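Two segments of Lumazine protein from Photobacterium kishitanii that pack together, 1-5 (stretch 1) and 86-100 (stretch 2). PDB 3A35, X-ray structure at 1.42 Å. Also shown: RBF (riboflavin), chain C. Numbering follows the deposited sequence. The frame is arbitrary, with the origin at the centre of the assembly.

Stretch 1 (1-5) MFKGI
Stretch 2 86-100: RPEFGSLLGKGALTG

Stretch 1 and stretch 2 are antiparallel where they pair, with CA atoms in register as Met1–Thr99 (CA to CA, 5.1 Å), Phe2–Leu98 (CA to CA, 5.1 Å) and Lys3–Ala97 (CA to CA, 5.0 Å). The register supports a single beta bridge, at Phe2–Leu98, and the contact buries 715 Å² counted over both sides.

Stretch 2 begins extended, Arg86 at phi/psi -57/148 and Pro87 at -54/140. Arg86 has chi1 p, chi2 t, chi3 p. Phe2 CZ lies over one face of the Arg86 guanidinium, 3.6 Å from Arg86 NH2, while the backbone N of Arg86 is 3.5 Å from Phe2 CE1. The Met1 amino terminus lies near the guanidinium plane, Met1 N to Arg86 NH1 being 4.0 Å. These like charges are bridged by a water that accepts from both, its O 2.8 Å from Met1 N and 2.6 Å from Arg86 NH1. Pro87, ring pucker C-gamma exo, places CD 3.5 Å from Met1 O and CG 3.9 Å from Lys3 CE.

Glu88 and Phe89 make no contact with stretch 1. Gly90 takes phi/psi 99/174, where a CB would jam against the preceding carbonyl O. The chain then passes the Lys3 side chain (chi1 m, chi2 t, chi3 t), whose CA-to-CB bond points away although its end comes nearer. Its aliphatic part provides the contacts: Lys3 CE is 3.7 Å from Ser91 CB, and Lys3 CG is 3.6 Å from Leu93 CD1. Both Ser91 (chi1 p) and Leu93 (chi1 m, chi2 p) direct CB toward stretch 1.

A cis peptide joins Gly94 to Lys95, whose NZ approaches Met1 CE at 3.9 Å. Gly96 (-89/28) leads into extended Ala97 (-53/143), where Ala97 CA makes a CA-H...O contact with Phe2 O at 3.4 Å and Ala97 CB meets Met1 CG at 4.2 Å.

Leu98 (-111/144) faces Phe2 (-131/160), so both backbones are extended and their polar groups can pair reciprocally. Phe2 N donates to Leu98 O (2.9 Å, 148°) and Leu98 N donates to Phe2 O (2.9 Å, 162°). Leu98 has chi1 m, chi2 t; its CD1 lies 3.5 Å from Gly4 CA. An ideal CB on Gly4 would sit 3.1 Å from Leu98 CD1, and the Gly4 angles (67/32) independently call for glycine. Phe2 (chi1 m, chi2 -90°) receives Leu98 O and Thr99 O at its ring edge. Thr99 (-90/-19, chi1 p) lies opposite Met1 in the register, its CG2 4.1 Å from Met1 SD. At Gly100 (90/-1), O lies 3.0 Å from riboflavin O4'.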

ATOM      1  N   MET A   1      -1.810  -5.371 -14.497  1.00 34.48           N
ATOM      2  CA  MET A   1      -1.114  -5.139 -13.186  1.00 33.73           C
ATOM      3  C   MET A   1      -0.188  -3.910 -13.084  1.00 27.50           C
ATOM      4  O   MET A   1      -0.296  -3.038 -13.893  1.00 26.65           O
ATOM      5  CB  MET A   1      -0.586  -6.403 -12.522  1.00 35.82           C
ATOM      6  CG  MET A   1       0.641  -6.926 -13.110  1.00 37.59           C
ATOM      7  SD  MET A   1       0.586  -8.737 -12.748  1.00 46.35           S
ATOM      8  CE  MET A   1       1.905  -9.368 -13.800  1.00 44.99           C
ATOM      9  N   PHE A   2       0.546  -3.800 -11.986  1.00 18.95           N
ATOM     10  CA  PHE A   2       1.071  -2.495 -11.486  1.00 16.29           C
ATOM     11  C   PHE A   2       2.562  -2.603 -11.182  1.00 14.74           C
ATOM     12  O   PHE A   2       3.088  -3.696 -11.061  1.00 16.65           O
ATOM     13  CB  PHE A   2       0.261  -2.112 -10.183  1.00 13.51           C
ATOM     14  CG  PHE A   2      -1.188  -1.880 -10.401  1.00 13.89           C
ATOM     15  CD1 PHE A   2      -1.638  -0.681 -10.689  1.00 11.25           C
ATOM     16  CD2 PHE A   2      -2.094  -2.926 -10.268  1.00 14.35           C
ATOM     17  CE1 PHE A   2      -2.977  -0.413 -10.833  1.00 13.28           C
ATOM     18  CE2 PHE A   2      -3.454  -2.752 -10.478  1.00 15.69           C
ATOM     19  CZ  PHE A   2      -3.908  -1.453 -10.715  1.00 15.84           C
ATOM     20  N   LYS A   3       3.213  -1.453 -11.142  1.00 17.08           N
ATOM     21  CA  LYS A   3       4.685  -1.486 -10.952  1.00 19.93           C
ATOM     22  C   LYS A   3       5.082  -1.583  -9.507  1.00 17.18           C
ATOM     23  O   LYS A   3       6.206  -1.932  -9.123  1.00 19.49           O
ATOM     24  CB  LYS A   3       5.289  -0.194 -11.476  1.00 18.60           C
ATOM     25  CG  LYS A   3       5.033   0.011 -12.962  1.00 24.56           C
ATOM     26  CD  LYS A   3       5.442   1.382 -13.587  1.00 25.18           C
ATOM     27  CE  LYS A   3       5.558   1.156 -15.111  1.00 37.73           C
ATOM     28  NZ  LYS A   3       5.224   2.272 -16.035  1.00 39.20           N
ATOM     29  N   GLY A   4       4.156  -1.229  -8.602  1.00 16.36           N
ATOM     30  CA  GLY A   4       4.672  -1.022  -7.288  1.00 15.99           C
ATOM     31  C   GLY A   4       5.608   0.151  -7.049  1.00 12.56           C
ATOM     32  O   GLY A   4       6.423   0.134  -6.205  1.00 13.35           O
ATOM     33  N   ILE A   5       5.342   1.185  -7.811  1.00 14.68           N
ATOM     34  CA  ILE A   5       5.940   2.470  -7.703  1.00 14.11           C
ATOM     35  C   ILE A   5       4.835   3.474  -7.491  1.00 13.87           C
ATOM     36  O   ILE A   5       3.960   3.698  -8.351  1.00 15.05           O
ATOM     37  CB  ILE A   5       6.742   2.870  -9.041  1.00 16.45           C
ATOM     38  CG1 ILE A   5       7.874   1.852  -9.161  1.00 17.40           C
ATOM     39  CG2 ILE A   5       7.319   4.214  -8.859  1.00 19.32           C
ATOM     40  CD1 ILE A   5       8.603   1.978 -10.511  1.00 19.90           C
ATOM     41  N   ARG A  86      -2.710   2.327 -13.001  1.00 15.56           N
ATOM     42  CA  ARG A  86      -2.073   1.350 -13.898  1.00 17.64           C
ATOM     43  C   ARG A  86      -1.272   2.026 -15.011  1.00 18.79           C
ATOM     44  O   ARG A  86      -1.680   3.109 -15.457  1.00 18.34           O
ATOM     45  CB  ARG A  86      -3.032   0.351 -14.515  1.00 21.82           C
ATOM     46  CG  ARG A  86      -3.993   0.835 -15.442  1.00 24.36           C
ATOM     47  CD  ARG A  86      -4.726  -0.422 -16.010  1.00 31.08           C
ATOM     48  NE  ARG A  86      -5.691  -0.697 -14.933  1.00 33.59           N
ATOM     49  CZ  ARG A  86      -5.643  -1.760 -14.142  1.00 33.81           C
ATOM     50  NH1 ARG A  86      -4.662  -2.642 -14.264  1.00 34.86           N
ATOM     51  NH2 ARG A  86      -6.519  -1.882 -13.181  1.00 27.07           N
ATOM     52  N   PRO A  87      -0.165   1.363 -15.453  1.00 21.21           N
ATOM     53  CA  PRO A  87       0.565   1.944 -16.567  1.00 23.16           C
ATOM     54  C   PRO A  87      -0.293   2.211 -17.780  1.00 23.39           C
ATOM     55  O   PRO A  87      -1.201   1.447 -18.146  1.00 20.74           O
ATOM     56  CB  PRO A  87       1.550   0.790 -16.931  1.00 24.55           C
ATOM     57  CG  PRO A  87       1.874   0.109 -15.585  1.00 25.51           C
ATOM     58  CD  PRO A  87       0.559   0.239 -14.810  1.00 22.94           C
ATOM     59  N   GLU A  88       0.003   3.361 -18.375  1.00 24.45           N
ATOM     60  CA  GLU A  88      -0.770   3.911 -19.483  1.00 27.81           C
ATOM     61  C   GLU A  88      -0.622   3.119 -20.869  1.00 27.70           C
ATOM     62  O   GLU A  88      -1.581   2.814 -21.608  1.00 27.41           O
ATOM     63  CB  GLU A  88      -0.284   5.380 -19.592  1.00 27.76           C
ATOM     64  CG  GLU A  88      -0.929   6.292 -18.646  1.00 29.61           C
ATOM     65  CD  GLU A  88      -2.219   6.617 -19.287  1.00 33.74           C
ATOM     66  OE1 GLU A  88      -2.289   7.505 -20.229  1.00 38.59           O
ATOM     67  OE2 GLU A  88      -3.122   5.884 -18.926  1.00 34.89           O
ATOM     68  N   PHE A  89       0.614   2.745 -21.165  1.00 26.81           N
ATOM     69  CA  PHE A  89       0.994   2.262 -22.524  1.00 25.87           C
ATOM     70  C   PHE A  89       1.872   1.089 -22.238  1.00 26.93           C
ATOM     71  O   PHE A  89       2.812   0.825 -23.012  1.00 28.93           O
ATOM     72  CB  PHE A  89       1.728   3.403 -23.252  1.00 24.38           C
ATOM     73  CG  PHE A  89       0.753   4.469 -23.677  1.00 25.80           C
ATOM     74  CD1 PHE A  89      -0.121   4.211 -24.728  1.00 36.18           C
ATOM     75  CD2 PHE A  89       0.629   5.655 -22.980  1.00 27.52           C
ATOM     76  CE1 PHE A  89      -1.086   5.137 -25.086  1.00 35.92           C
ATOM     77  CE2 PHE A  89      -0.354   6.572 -23.334  1.00 27.19           C
ATOM     78  CZ  PHE A  89      -1.205   6.302 -24.376  1.00 27.60           C
ATOM     79  N   GLY A  90       1.614   0.398 -21.106  1.00 26.22           N
ATOM     80  CA  GLY A  90       2.178  -0.945 -20.894  1.00 29.10           C
ATOM     81  C   GLY A  90       3.409  -0.911 -20.007  1.00 29.87           C
ATOM     82  O   GLY A  90       3.920   0.165 -19.732  1.00 27.86           O
ATOM     83  N   SER A  91       3.951  -2.097 -19.643  1.00 31.00           N
ATOM     84  CA  SER A  91       5.219  -2.159 -18.911  1.00 34.49           C
ATOM     85  C   SER A  91       5.785  -3.577 -18.959  1.00 34.45           C
ATOM     86  O   SER A  91       5.062  -4.474 -19.269  1.00 33.78           O
ATOM     87  CB  SER A  91       5.069  -1.657 -17.457  1.00 34.65           C
ATOM     88  OG  SER A  91       4.096  -2.409 -16.763  1.00 41.56           O
ATOM     89  N   LEU A  92       7.108  -3.716 -18.803  1.00 37.57           N
ATOM     90  CA  LEU A  92       7.825  -4.992 -18.512  1.00 40.26           C
ATOM     91  C   LEU A  92       8.197  -4.553 -17.141  1.00 43.18           C
ATOM     92  O   LEU A  92       9.350  -4.156 -16.916  1.00 45.31           O
ATOM     93  CB  LEU A  92       9.127  -5.037 -19.307  1.00 40.93           C
ATOM     94  CG  LEU A  92       9.222  -4.727 -20.803  1.00 40.34           C
ATOM     95  CD1 LEU A  92      10.346  -3.784 -21.008  1.00 43.96           C
ATOM     96  CD2 LEU A  92       9.461  -5.949 -21.642  1.00 41.89           C
ATOM     97  N   LEU A  93       7.343  -4.740 -16.156  1.00 45.45           N
ATOM     98  CA  LEU A  93       7.544  -5.735 -15.118  1.00 46.94           C
ATOM     99  C   LEU A  93       7.997  -7.185 -15.212  1.00 47.42           C
ATOM    100  O   LEU A  93       7.429  -8.083 -15.894  1.00 48.93           O
ATOM    101  CB  LEU A  93       6.862  -5.341 -13.801  1.00 46.13           C
ATOM    102  CG  LEU A  93       7.614  -4.076 -13.345  1.00 48.86           C
ATOM    103  CD1 LEU A  93       7.003  -2.795 -13.990  1.00 48.74           C
ATOM    104  CD2 LEU A  93       7.790  -3.936 -11.827  1.00 49.56           C
ATOM    105  N   GLY A  94       9.047  -7.340 -14.422  1.00 46.33           N
ATOM    106  CA  GLY A  94       9.836  -8.499 -14.352  1.00 47.14           C
ATOM    107  C   GLY A  94      10.869  -7.948 -13.411  1.00 46.55           C
ATOM    108  O   GLY A  94      11.760  -7.192 -13.850  1.00 48.05           O
ATOM    109  N   LYS A  95      10.632  -8.172 -12.113  1.00 44.27           N
ATOM    110  CA  LYS A  95       9.274  -8.390 -11.642  1.00 41.48           C
ATOM    111  C   LYS A  95       8.977  -8.385 -10.125  1.00 37.32           C
ATOM    112  O   LYS A  95       8.676  -9.402  -9.453  1.00 39.55           O
ATOM    113  CB  LYS A  95       8.497  -9.453 -12.409  1.00 42.07           C
ATOM    114  CG  LYS A  95       7.046  -9.000 -12.505  1.00 40.33           C
ATOM    115  CD  LYS A  95       6.155  -9.881 -13.413  1.00 43.88           C
ATOM    116  CE  LYS A  95       5.489 -11.023 -12.652  1.00 43.74           C
ATOM    117  NZ  LYS A  95       4.830 -11.941 -13.657  1.00 46.94           N
ATOM    118  N   GLY A  96       9.080  -7.211  -9.584  1.00 32.92           N
ATOM    119  CA  GLY A  96       8.341  -6.979  -8.358  1.00 27.44           C
ATOM    120  C   GLY A  96       6.980  -6.487  -8.867  1.00 25.71           C
ATOM    121  O   GLY A  96       6.391  -5.631  -8.232  1.00 24.06           O
ATOM    122  N   ALA A  97       6.485  -6.836 -10.031  1.00 20.14           N
ATOM    123  CA  ALA A  97       5.121  -6.387 -10.374  1.00 20.89           C
ATOM    124  C   ALA A  97       4.116  -6.744  -9.340  1.00 19.09           C
ATOM    125  O   ALA A  97       4.175  -7.772  -8.780  1.00 21.17           O
ATOM    126  CB  ALA A  97       4.593  -6.886 -11.733  1.00 21.29           C
ATOM    127  N   LEU A  98       3.181  -5.838  -9.149  1.00 14.76           N
ATOM    128  CA  LEU A  98       2.099  -6.165  -8.117  1.00 13.22           C
ATOM    129  C   LEU A  98       0.805  -6.383  -8.756  1.00 11.89           C
ATOM    130  O   LEU A  98       0.484  -5.745  -9.774  1.00 14.96           O
ATOM    131  CB  LEU A  98       1.989  -4.916  -7.131  1.00 14.25           C
ATOM    132  CG  LEU A  98       3.244  -4.619  -6.332  1.00 14.95           C
ATOM    133  CD1 LEU A  98       2.845  -3.370  -5.405  1.00 17.99           C
ATOM    134  CD2 LEU A  98       3.746  -5.734  -5.556  1.00 17.41           C
ATOM    135  N   THR A  99       0.022  -7.316  -8.215  1.00 14.63           N
ATOM    136  CA  THR A  99      -1.318  -7.549  -8.685  1.00 13.36           C
ATOM    137  C   THR A  99      -2.437  -6.735  -8.009  1.00 13.42           C
ATOM    138  O   THR A  99      -3.498  -6.553  -8.581  1.00 16.21           O
ATOM    139  CB  THR A  99      -1.774  -9.028  -8.493  1.00 14.46           C
ATOM    140  OG1 THR A  99      -1.918  -9.377  -7.126  1.00 15.59           O
ATOM    141  CG2 THR A  99      -0.852 -10.036  -9.167  1.00 17.16           C
ATOM    142  N   GLY A 100      -2.073  -6.214  -6.805  1.00 12.19           N
ATOM    143  CA  GLY A 100      -3.167  -5.494  -6.039  1.00 12.64           C
ATOM    144  C   GLY A 100      -3.927  -6.439  -5.122  1.00 11.39           C
ATOM    145  O   GLY A 100      -4.878  -5.999  -4.452  1.00 10.91           O
TER
HETATM  146  N1  RBF C 191     -12.078  -4.888  -2.977  1.00 11.17           N
HETATM  147  C2  RBF C 191     -12.827  -3.955  -2.353  1.00 10.34           C
HETATM  148  O2  RBF C 191     -13.044  -4.021  -1.103  1.00 11.08           O
HETATM  149  N3  RBF C 191     -13.348  -2.839  -2.998  1.00 10.42           N
HETATM  150  C4  RBF C 191     -13.109  -2.624  -4.377  1.00  9.68           C
HETATM  151  O4  RBF C 191     -13.594  -1.613  -4.901  1.00 10.49           O
HETATM  152  C4A RBF C 191     -12.394  -3.658  -5.012  1.00  9.13           C
HETATM  153  N5  RBF C 191     -12.226  -3.536  -6.444  1.00 12.60           N
HETATM  154  C5A RBF C 191     -11.500  -4.547  -7.071  1.00 10.46           C
HETATM  155  C6  RBF C 191     -11.452  -4.488  -8.467  1.00 10.92           C
HETATM  156  C7  RBF C 191     -10.736  -5.551  -9.086  1.00 11.23           C
HETATM  157  C7M RBF C 191     -10.740  -5.502 -10.642  1.00 13.59           C
HETATM  158  C8  RBF C 191     -10.109  -6.549  -8.405  1.00  9.66           C
HETATM  159  C8M RBF C 191      -9.343  -7.565  -9.144  1.00 14.37           C
HETATM  160  C9  RBF C 191     -10.155  -6.581  -6.968  1.00 11.39           C
HETATM  161  C9A RBF C 191     -10.935  -5.619  -6.319  1.00 11.69           C
HETATM  162  N10 RBF C 191     -11.102  -5.673  -4.894  1.00  9.34           N
HETATM  163  C10 RBF C 191     -11.891  -4.717  -4.308  1.00  8.50           C
HETATM  164  C1' RBF C 191     -10.648  -6.751  -4.118  1.00 10.09           C
HETATM  165  C2' RBF C 191      -9.407  -6.490  -3.287  1.00 10.09           C
HETATM  166  O2' RBF C 191      -8.333  -6.017  -4.165  1.00 11.04           O
HETATM  167  C3' RBF C 191      -8.951  -7.685  -2.629  1.00 11.58           C
HETATM  168  O3' RBF C 191     -10.145  -8.120  -1.782  1.00 12.43           O
HETATM  169  C4' RBF C 191      -7.858  -7.445  -1.574  1.00  9.64           C
HETATM  170  O4' RBF C 191      -6.614  -7.150  -2.248  1.00 11.66           O
HETATM  171  C5' RBF C 191      -7.625  -8.671  -0.682  1.00 14.60           C
HETATM  172  O5' RBF C 191      -6.700  -8.410   0.375  1.00 13.26           O
HETATM  173  O   HOH W   1      -4.398  -5.046 -13.446  1.00 44.03           O